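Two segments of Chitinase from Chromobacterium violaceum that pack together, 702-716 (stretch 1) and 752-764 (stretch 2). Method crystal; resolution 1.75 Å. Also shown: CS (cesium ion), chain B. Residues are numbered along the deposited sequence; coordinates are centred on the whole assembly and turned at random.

Stretch 1 702-716: SAPANIADQSGFGLK
Stretch 2 752-764: SVTLDVVYYLPIS

The two stretches run antiparallel and bury 917 Å² between them, both sides summed. Stretch 2 is a strand from Ser752 to Val758 and then a loop; stretch 1 is mostly loop, with a short strand at Ala708 and Asp709 that pairs with stretch 2. The register pairs Ser711 with Leu755, Asp709 with Val757 (CA to CA 4.0 Å, the close non-hydrogen-bonded pair), Ala708 with Val758, Ile707 with Tyr759 and Ala703 with Leu761. Three residues, Val758, Leu755 and Phe713, cover the most surface.

Val758 (phi/psi -139/131, chi1 t) is the backbone clasp. Its N donates to Ala708 O at 2.8 Å, and Ala708 N returns a bond to Val758 O at 3.1 Å, the paired bonds of an antiparallel bridge. Val758 O also receives the CA of Ile707 at 3.4 Å and a water, 3.0 Å away, which donates in turn to Asn706 O at 2.7 Å. Its side chain shares a sheet face with Ala708. Gln710 (m, t, chi3 -38°) points toward stretch 2, its CD 3.2 Å from Val758 CG2. Beyond the bridge, Gln710 N donates to Asp756 O at 2.7 Å, and Asp756 N donates to Ser711 OG at 3.0 Å: a side-chain hydroxyl (chi1 m) takes the place of a strand carbonyl as stretch 1 turns.

Leu755 (chi1 p, chi2 148°) and Phe713 (chi1 m, chi2 68°) form the apolar end. Leu755 CB sits 3.9 Å from the Phe713 ring centroid, 18° off the normal, so its C-H bonds meet the pi face; Val753 CG2 lies at the ring edge, 4.1 Å from Phe713 CZ. Leu715 (chi1 t) continues the patch, its CD1 4.2 Å from Leu755 CD1 and 3.9 Å from Val757 CG1.

Asp709 (chi1 p) holds the turn presenting Phe713. Its OD2 accepts Ser711 N at 2.9 Å and Phe713 N at 2.8 Å, while OD1 accepts Leu715 N at 2.7 Å. Gly712 and Gly714, both at phi 80°, supply the bends.

At the other end, Ile707 (t, t) brings CD1 to 4.0 Å from Tyr759 CD1, and Ala703 CB rests 3.5 Å from Ile763 CG2. Pro704 CG lies 4.3 Å from Tyr760 CB. A water bridges the wider gap here, donating to Asn706 OD1 at 2.7 Å and accepting from Tyr760 N at 3.0 Å. Ser702 (chi1 p) closes the contact, OG donating to Pro762 O at 2.9 Å.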

ATOM      1  N   SER A 702     -12.542   1.007  10.670  1.00  8.51           N
ATOM      2  CA  SER A 702     -11.912   2.265  10.280  1.00  6.64           C
ATOM      3  C   SER A 702     -12.897   3.428  10.442  1.00  8.49           C
ATOM      4  O   SER A 702     -12.486   4.559  10.718  1.00  9.05           O
ATOM      5  CB  SER A 702     -11.394   2.186   8.827  1.00  6.41           C
ATOM      6  OG  SER A 702     -12.437   1.798   7.928  1.00  6.31           O
ATOM      7  N   ALA A 703     -14.194   3.145  10.295  1.00  6.84           N
ATOM      8  CA  ALA A 703     -15.223   4.157  10.546  1.00  7.31           C
ATOM      9  C   ALA A 703     -15.811   3.928  11.916  1.00  8.22           C
ATOM     10  O   ALA A 703     -15.999   2.779  12.329  1.00  7.63           O
ATOM     11  CB  ALA A 703     -16.324   4.105   9.485  1.00  9.15           C
ATOM     12  N   PRO A 704     -16.101   5.018  12.635  1.00  8.58           N
ATOM     13  CA  PRO A 704     -16.745   4.922  13.948  1.00  9.65           C
ATOM     14  C   PRO A 704     -18.069   4.180  13.856  1.00  8.17           C
ATOM     15  O   PRO A 704     -18.716   4.199  12.812  1.00  9.68           O
ATOM     16  CB  PRO A 704     -16.967   6.384  14.348  1.00 11.86           C
ATOM     17  CG  PRO A 704     -16.017   7.167  13.526  1.00 10.67           C
ATOM     18  CD  PRO A 704     -15.804   6.411  12.255  1.00  9.70           C
ATOM     19  N   ALA A 705     -18.478   3.543  14.944  1.00  9.50           N
ATOM     20  CA  ALA A 705     -19.651   2.676  14.894  1.00 11.47           C
ATOM     21  C   ALA A 705     -20.952   3.465  15.042  1.00 17.27           C
ATOM     22  O   ALA A 705     -21.878   3.029  15.725  1.00 26.47           O
ATOM     23  CB  ALA A 705     -19.553   1.604  15.981  1.00 13.13           C
ATOM     24  N   ASN A 706     -21.023   4.623  14.393  1.00 12.81           N
ATOM     25  CA  ASN A 706     -22.230   5.439  14.434  1.00 11.40           C
ATOM     26  C   ASN A 706     -22.842   5.637  13.046  1.00 11.39           C
ATOM     27  O   ASN A 706     -23.609   6.582  12.819  1.00 12.85           O
ATOM     28  CB  ASN A 706     -21.933   6.792  15.079  1.00 13.16           C
ATOM     29  CG  ASN A 706     -20.811   7.546  14.379  1.00 12.07           C
ATOM     30  OD1 ASN A 706     -20.327   7.132  13.332  1.00 12.68           O
ATOM     31  ND2 ASN A 706     -20.401   8.660  14.967  1.00 15.89           N
ATOM     32  N   ILE A 707     -22.512   4.734  12.132  1.00 13.68           N
ATOM     33  CA  ILE A 707     -23.053   4.774  10.782  1.00 13.29           C
ATOM     34  C   ILE A 707     -24.586   4.762  10.823  1.00 13.90           C
ATOM     35  O   ILE A 707     -25.194   4.078  11.644  1.00 13.93           O
ATOM     36  CB  ILE A 707     -22.516   3.595   9.946  1.00 20.02           C
ATOM     37  CG1 ILE A 707     -23.102   3.595   8.534  1.00 19.44           C
ATOM     38  CG2 ILE A 707     -22.796   2.279  10.647  1.00 24.93           C
ATOM     39  CD1 ILE A 707     -22.289   2.748   7.554  1.00 21.93           C
ATOM     40  N   ALA A 708     -25.207   5.563   9.970  1.00 11.20           N
ATOM     41  CA  ALA A 708     -26.656   5.700   9.987  1.00  9.75           C
ATOM     42  C   ALA A 708     -27.161   5.941   8.574  1.00 11.23           C
ATOM     43  O   ALA A 708     -26.361   6.055   7.641  1.00 15.92           O
ATOM     44  CB  ALA A 708     -27.070   6.833  10.908  1.00 14.53           C
ATOM     45  N   ASP A 709     -28.474   6.007   8.392  1.00 12.32           N
ATOM     46  CA  ASP A 709     -28.978   6.396   7.082  1.00 13.02           C
ATOM     47  C   ASP A 709     -29.782   7.687   7.200  1.00 22.73           C
ATOM     48  O   ASP A 709     -30.248   8.044   8.286  1.00 23.18           O
ATOM     49  CB  ASP A 709     -29.807   5.269   6.436  1.00 15.48           C
ATOM     50  CG  ASP A 709     -31.199   5.133   7.027  1.00 22.59           C
ATOM     51  OD1 ASP A 709     -31.351   4.415   8.034  1.00 21.73           O
ATOM     52  OD2 ASP A 709     -32.152   5.717   6.462  1.00 28.53           O
ATOM     53  N   GLN A 710     -29.908   8.397   6.082  1.00 21.38           N
ATOM     54  CA  GLN A 710     -30.596   9.686   6.043  1.00 26.26           C
ATOM     55  C   GLN A 710     -31.967   9.584   5.396  1.00 29.20           C
ATOM     56  O   GLN A 710     -32.568  10.602   5.050  1.00 35.47           O
ATOM     57  CB  GLN A 710     -29.775  10.715   5.268  1.00 32.74           C
ATOM     58  CG  GLN A 710     -28.555  11.232   5.976  1.00 41.28           C
ATOM     59  CD  GLN A 710     -27.683  12.070   5.057  1.00 48.15           C
ATOM     60  OE1 GLN A 710     -27.535  11.764   3.872  1.00 47.79           O
ATOM     61  NE2 GLN A 710     -27.088  13.126   5.605  1.00 49.56           N
ATOM     62  N   SER A 711     -32.460   8.364   5.222  1.00 23.98           N
ATOM     63  CA  SER A 711     -33.687   8.156   4.466  1.00 26.80           C
ATOM     64  C   SER A 711     -34.822   7.643   5.341  1.00 27.43           C
ATOM     65  O   SER A 711     -35.892   7.299   4.839  1.00 28.27           O
ATOM     66  CB  SER A 711     -33.432   7.184   3.311  1.00 28.07           C
ATOM     67  OG  SER A 711     -32.398   7.661   2.466  1.00 24.24           O
ATOM     68  N   GLY A 712     -34.586   7.601   6.651  1.00 24.32           N
ATOM     69  CA  GLY A 712     -35.595   7.163   7.598  1.00 23.71           C
ATOM     70  C   GLY A 712     -35.749   5.654   7.717  1.00 24.54           C
ATOM     71  O   GLY A 712     -36.734   5.183   8.283  1.00 22.97           O
ATOM     72  N   PHE A 713     -34.778   4.907   7.188  1.00 21.97           N
ATOM     73  CA  PHE A 713     -34.782   3.434   7.224  1.00 25.79           C
ATOM     74  C   PHE A 713     -34.402   2.848   8.597  1.00 25.92           C
ATOM     75  O   PHE A 713     -34.725   1.701   8.900  1.00 26.63           O
ATOM     76  CB  PHE A 713     -33.805   2.864   6.182  1.00 30.67           C
ATOM     77  CG  PHE A 713     -34.316   2.875   4.766  1.00 41.98           C
ATOM     78  CD1 PHE A 713     -34.514   4.071   4.091  1.00 44.55           C
ATOM     79  CD2 PHE A 713     -34.540   1.678   4.087  1.00 47.59           C
ATOM     80  CE1 PHE A 713     -34.973   4.081   2.777  1.00 47.94           C
ATOM     81  CE2 PHE A 713     -35.001   1.678   2.770  1.00 49.54           C
ATOM     82  CZ  PHE A 713     -35.217   2.883   2.116  1.00 50.45           C
ATOM     83  N   GLY A 714     -33.674   3.611   9.405  1.00 21.36           N
ATOM     84  CA  GLY A 714     -33.244   3.115  10.703  1.00 21.19           C
ATOM     85  C   GLY A 714     -32.030   2.192  10.689  1.00 20.37           C
ATOM     86  O   GLY A 714     -31.856   1.378  11.596  1.00 19.26           O
ATOM     87  N   LEU A 715     -31.193   2.319   9.663  1.00 15.24           N
ATOM     88  CA  LEU A 715     -29.916   1.601   9.604  1.00 14.25           C
ATOM     89  C   LEU A 715     -29.110   1.833  10.876  1.00 17.54           C
ATOM     90  O   LEU A 715     -28.995   2.967  11.338  1.00 16.98           O
ATOM     91  CB  LEU A 715     -29.113   2.054   8.378  1.00 14.03           C
ATOM     92  CG  LEU A 715     -27.737   1.434   8.108  1.00 15.67           C
ATOM     93  CD1 LEU A 715     -27.487   1.383   6.606  1.00 19.67           C
ATOM     94  CD2 LEU A 715     -26.613   2.194   8.796  1.00 17.31           C
ATOM     95  N   LYS A 716     -28.554   0.770  11.448  1.00 15.60           N
ATOM     96  CA  LYS A 716     -27.753   0.927  12.660  1.00 20.14           C
ATOM     97  C   LYS A 716     -26.771  -0.217  12.861  1.00 19.02           C
ATOM     98  O   LYS A 716     -26.890  -1.276  12.248  1.00 14.71           O
ATOM     99  CB  LYS A 716     -28.659   1.034  13.883  1.00 24.48           C
ATOM    100  CG  LYS A 716     -29.388  -0.252  14.225  1.00 28.80           C
ATOM    101  CD  LYS A 716     -30.420  -0.004  15.316  1.00 39.08           C
ATOM    102  CE  LYS A 716     -30.976  -1.301  15.881  1.00 45.47           C
ATOM    103  NZ  LYS A 716     -31.513  -2.202  14.824  1.00 47.91           N
ATOM    104  N   SER A 752     -34.963  -2.321  -7.662  1.00 16.38           N
ATOM    105  CA  SER A 752     -33.972  -1.750  -6.749  1.00 16.82           C
ATOM    106  C   SER A 752     -34.592  -0.788  -5.746  1.00 17.33           C
ATOM    107  O   SER A 752     -35.675  -0.233  -5.969  1.00 17.05           O
ATOM    108  CB  SER A 752     -32.876  -1.013  -7.527  1.00 20.54           C
ATOM    109  OG  SER A 752     -32.346  -1.818  -8.566  1.00 29.83           O
ATOM    110  N   VAL A 753     -33.894  -0.595  -4.631  1.00 13.81           N
ATOM    111  CA  VAL A 753     -34.238   0.453  -3.685  1.00 15.46           C
ATOM    112  C   VAL A 753     -32.937   1.134  -3.269  1.00 16.27           C
ATOM    113  O   VAL A 753     -31.895   0.495  -3.225  1.00 13.14           O
ATOM    114  CB  VAL A 753     -35.003  -0.097  -2.454  1.00 18.73           C
ATOM    115  CG1 VAL A 753     -34.139  -1.048  -1.646  1.00 19.46           C
ATOM    116  CG2 VAL A 753     -35.527   1.042  -1.590  1.00 23.80           C
ATOM    117  N   THR A 754     -32.988   2.435  -3.008  1.00 16.34           N
ATOM    118  CA  THR A 754     -31.793   3.153  -2.583  1.00 14.81           C
ATOM    119  C   THR A 754     -32.021   3.870  -1.261  1.00 18.86           C
ATOM    120  O   THR A 754     -33.148   4.251  -0.926  1.00 17.17           O
ATOM    121  CB  THR A 754     -31.357   4.192  -3.617  1.00 19.89           C
ATOM    122  OG1 THR A 754     -32.413   5.147  -3.790  1.00 24.42           O
ATOM    123  CG2 THR A 754     -31.044   3.537  -4.952  1.00 14.98           C
ATOM    124  N   LEU A 755     -30.943   4.052  -0.511  1.00 16.10           N
ATOM    125  CA  LEU A 755     -30.991   4.852   0.702  1.00 17.21           C
ATOM    126  C   LEU A 755     -29.672   5.577   0.877  1.00 16.80           C
ATOM    127  O   LEU A 755     -28.619   5.065   0.497  1.00 13.60           O
ATOM    128  CB  LEU A 755     -31.288   3.994   1.932  1.00 19.04           C
ATOM    129  CG  LEU A 755     -30.428   2.758   2.175  1.00 25.04           C
ATOM    130  CD1 LEU A 755     -30.294   2.516   3.672  1.00 29.78           C
ATOM    131  CD2 LEU A 755     -31.041   1.545   1.498  1.00 25.40           C
ATOM    132  N   ASP A 756     -29.736   6.773   1.447  1.00 15.23           N
ATOM    133  CA  ASP A 756     -28.534   7.538   1.716  1.00 14.74           C
ATOM    134  C   ASP A 756     -27.982   7.134   3.070  1.00 15.71           C
ATOM    135  O   ASP A 756     -28.713   7.090   4.050  1.00 16.00           O
ATOM    136  CB  ASP A 756     -28.829   9.031   1.676  1.00 20.64           C
ATOM    137  CG  ASP A 756     -29.350   9.479   0.322  1.00 29.03           C
ATOM    138  OD1 ASP A 756     -28.675   9.202  -0.692  1.00 27.34           O
ATOM    139  OD2 ASP A 756     -30.436  10.095   0.279  1.00 35.49           O
ATOM    140  N   VAL A 757     -26.695   6.816   3.120  1.00 13.25           N
ATOM    141  CA  VAL A 757     -26.077   6.450   4.390  1.00 13.32           C
ATOM    142  C   VAL A 757     -25.073   7.518   4.752  1.00 14.46           C
ATOM    143  O   VAL A 757     -24.694   8.318   3.905  1.00 14.75           O
ATOM    144  CB  VAL A 757     -25.400   5.078   4.329  1.00 13.00           C
ATOM    145  CG1 VAL A 757     -26.415   4.025   3.890  1.00 14.62           C
ATOM    146  CG2 VAL A 757     -24.215   5.092   3.379  1.00 14.77           C
ATOM    147  N   VAL A 758     -24.664   7.565   6.014  1.00 11.99           N
ATOM    148  CA  VAL A 758     -23.652   8.533   6.432  1.00 10.17           C
ATOM    149  C   VAL A 758     -22.694   7.866   7.395  1.00  9.70           C
ATOM    150  O   VAL A 758     -23.123   7.187   8.332  1.00 11.79           O
ATOM    151  CB  VAL A 758     -24.259   9.775   7.120  1.00 16.65           C
ATOM    152  CG1 VAL A 758     -23.163  10.716   7.596  1.00 15.21           C
ATOM    153  CG2 VAL A 758     -25.143  10.507   6.183  1.00 25.88           C
ATOM    154  N   TYR A 759     -21.400   8.032   7.150  1.00  8.31           N
ATOM    155  CA  TYR A 759     -20.377   7.605   8.104  1.00  8.20           C
ATOM    156  C   TYR A 759     -19.213   8.602   8.047  1.00  8.34           C
ATOM    157  O   TYR A 759     -19.191   9.478   7.179  1.00 10.93           O
ATOM    158  CB  TYR A 759     -19.915   6.171   7.829  1.00  7.66           C
ATOM    159  CG  TYR A 759     -19.511   5.888   6.397  1.00  7.40           C
ATOM    160  CD1 TYR A 759     -20.454   5.533   5.436  1.00  8.28           C
ATOM    161  CD2 TYR A 759     -18.180   5.944   6.016  1.00  8.23           C
ATOM    162  CE1 TYR A 759     -20.080   5.269   4.120  1.00  8.26           C
ATOM    163  CE2 TYR A 759     -17.800   5.684   4.710  1.00  7.02           C
ATOM    164  CZ  TYR A 759     -18.755   5.349   3.767  1.00  7.23           C
ATOM    165  OH  TYR A 759     -18.366   5.082   2.474  1.00  8.26           O
ATOM    166  N   TYR A 760     -18.256   8.485   8.965  1.00  8.06           N
ATOM    167  CA  TYR A 760     -17.373   9.621   9.232  1.00  8.27           C
ATOM    168  C   TYR A 760     -15.898   9.455   8.902  1.00  8.28           C
ATOM    169  O   TYR A 760     -15.177  10.452   8.832  1.00  9.37           O
ATOM    170  CB  TYR A 760     -17.525  10.036  10.696  1.00  8.64           C
ATOM    171  CG  TYR A 760     -18.861  10.689  10.888  1.00  9.11           C
ATOM    172  CD1 TYR A 760     -19.055  12.012  10.511  1.00 13.00           C
ATOM    173  CD2 TYR A 760     -19.947   9.971  11.370  1.00 13.01           C
ATOM    174  CE1 TYR A 760     -20.281  12.617  10.646  1.00 20.60           C
ATOM    175  CE2 TYR A 760     -21.189  10.576  11.506  1.00 16.48           C
ATOM    176  CZ  TYR A 760     -21.342  11.898  11.143  1.00 20.62           C
ATOM    177  OH  TYR A 760     -22.560  12.522  11.277  1.00 24.31           O
ATOM    178  N   LEU A 761     -15.447   8.223   8.687  1.00  7.57           N
ATOM    179  CA  LEU A 761     -14.110   7.987   8.147  1.00  7.31           C
ATOM    180  C   LEU A 761     -14.210   6.968   7.015  1.00  6.99           C
ATOM    181  O   LEU A 761     -15.174   6.194   6.960  1.00  6.95           O
ATOM    182  CB  LEU A 761     -13.140   7.506   9.232  1.00  7.26           C
ATOM    183  CG  LEU A 761     -12.628   8.589  10.197  1.00  8.02           C
ATOM    184  CD1 LEU A 761     -11.917   7.964  11.401  1.00  7.76           C
ATOM    185  CD2 LEU A 761     -11.705   9.561   9.479  1.00 10.05           C
ATOM    186  N   PRO A 762     -13.219   6.956   6.108  1.00  6.84           N
ATOM    187  CA  PRO A 762     -13.333   6.074   4.941  1.00  7.97           C
ATOM    188  C   PRO A 762     -13.444   4.587   5.270  1.00  8.65           C
ATOM    189  O   PRO A 762     -12.909   4.116   6.282  1.00  6.39           O
ATOM    190  CB  PRO A 762     -12.040   6.360   4.172  1.00  8.91           C
ATOM    191  CG  PRO A 762     -11.749   7.813   4.501  1.00  6.84           C
ATOM    192  CD  PRO A 762     -12.093   7.901   5.975  1.00  6.94           C
ATOM    193  N   ILE A 763     -14.157   3.869   4.398  1.00  6.35           N
ATOM    194  CA  ILE A 763     -14.247   2.413   4.444  1.00  7.62           C
ATOM    195  C   ILE A 763     -14.042   1.838   3.049  1.00  7.49           C
ATOM    196  O   ILE A 763     -14.242   2.531   2.042  1.00  7.14           O
ATOM    197  CB  ILE A 763     -15.626   1.920   4.971  1.00  6.30           C
ATOM    198  CG1 ILE A 763     -16.718   2.250   3.953  1.00  8.37           C
ATOM    199  CG2 ILE A 763     -15.940   2.520   6.356  1.00  6.45           C
ATOM    200  CD1 ILE A 763     -18.105   1.745   4.330  1.00  8.97           C
ATOM    201  N   SER A 764     -13.617   0.579   2.995  1.00  6.07           N
ATOM    202  CA  SER A 764     -13.689  -0.203   1.768  1.00  8.24           C
ATOM    203  C   SER A 764     -14.794  -1.239   1.959  1.00  7.03           C
ATOM    204  O   SER A 764     -15.364  -1.363   3.054  1.00  8.42           O
ATOM    205  CB  SER A 764     -12.350  -0.873   1.429  1.00  7.20           C
ATOM    206  OG  SER A 764     -11.959  -1.809   2.423  1.00  6.77           O
TER
HETATM  207 CS    CS B 801     -38.395   5.571   4.620  1.00 43.97          CS
HETATM  208  O   HOH W   1     -19.001   6.440  11.044  1.00  9.57           O
HETATM  209  O   HOH W   2     -23.882   8.463  10.889  1.00 24.01           O
HETATM  210  O   HOH W   3     -38.970   4.083   7.406  1.00 21.77           O
HETATM  211  O   HOH W   4     -40.010   4.243   2.622  1.00 16.21           O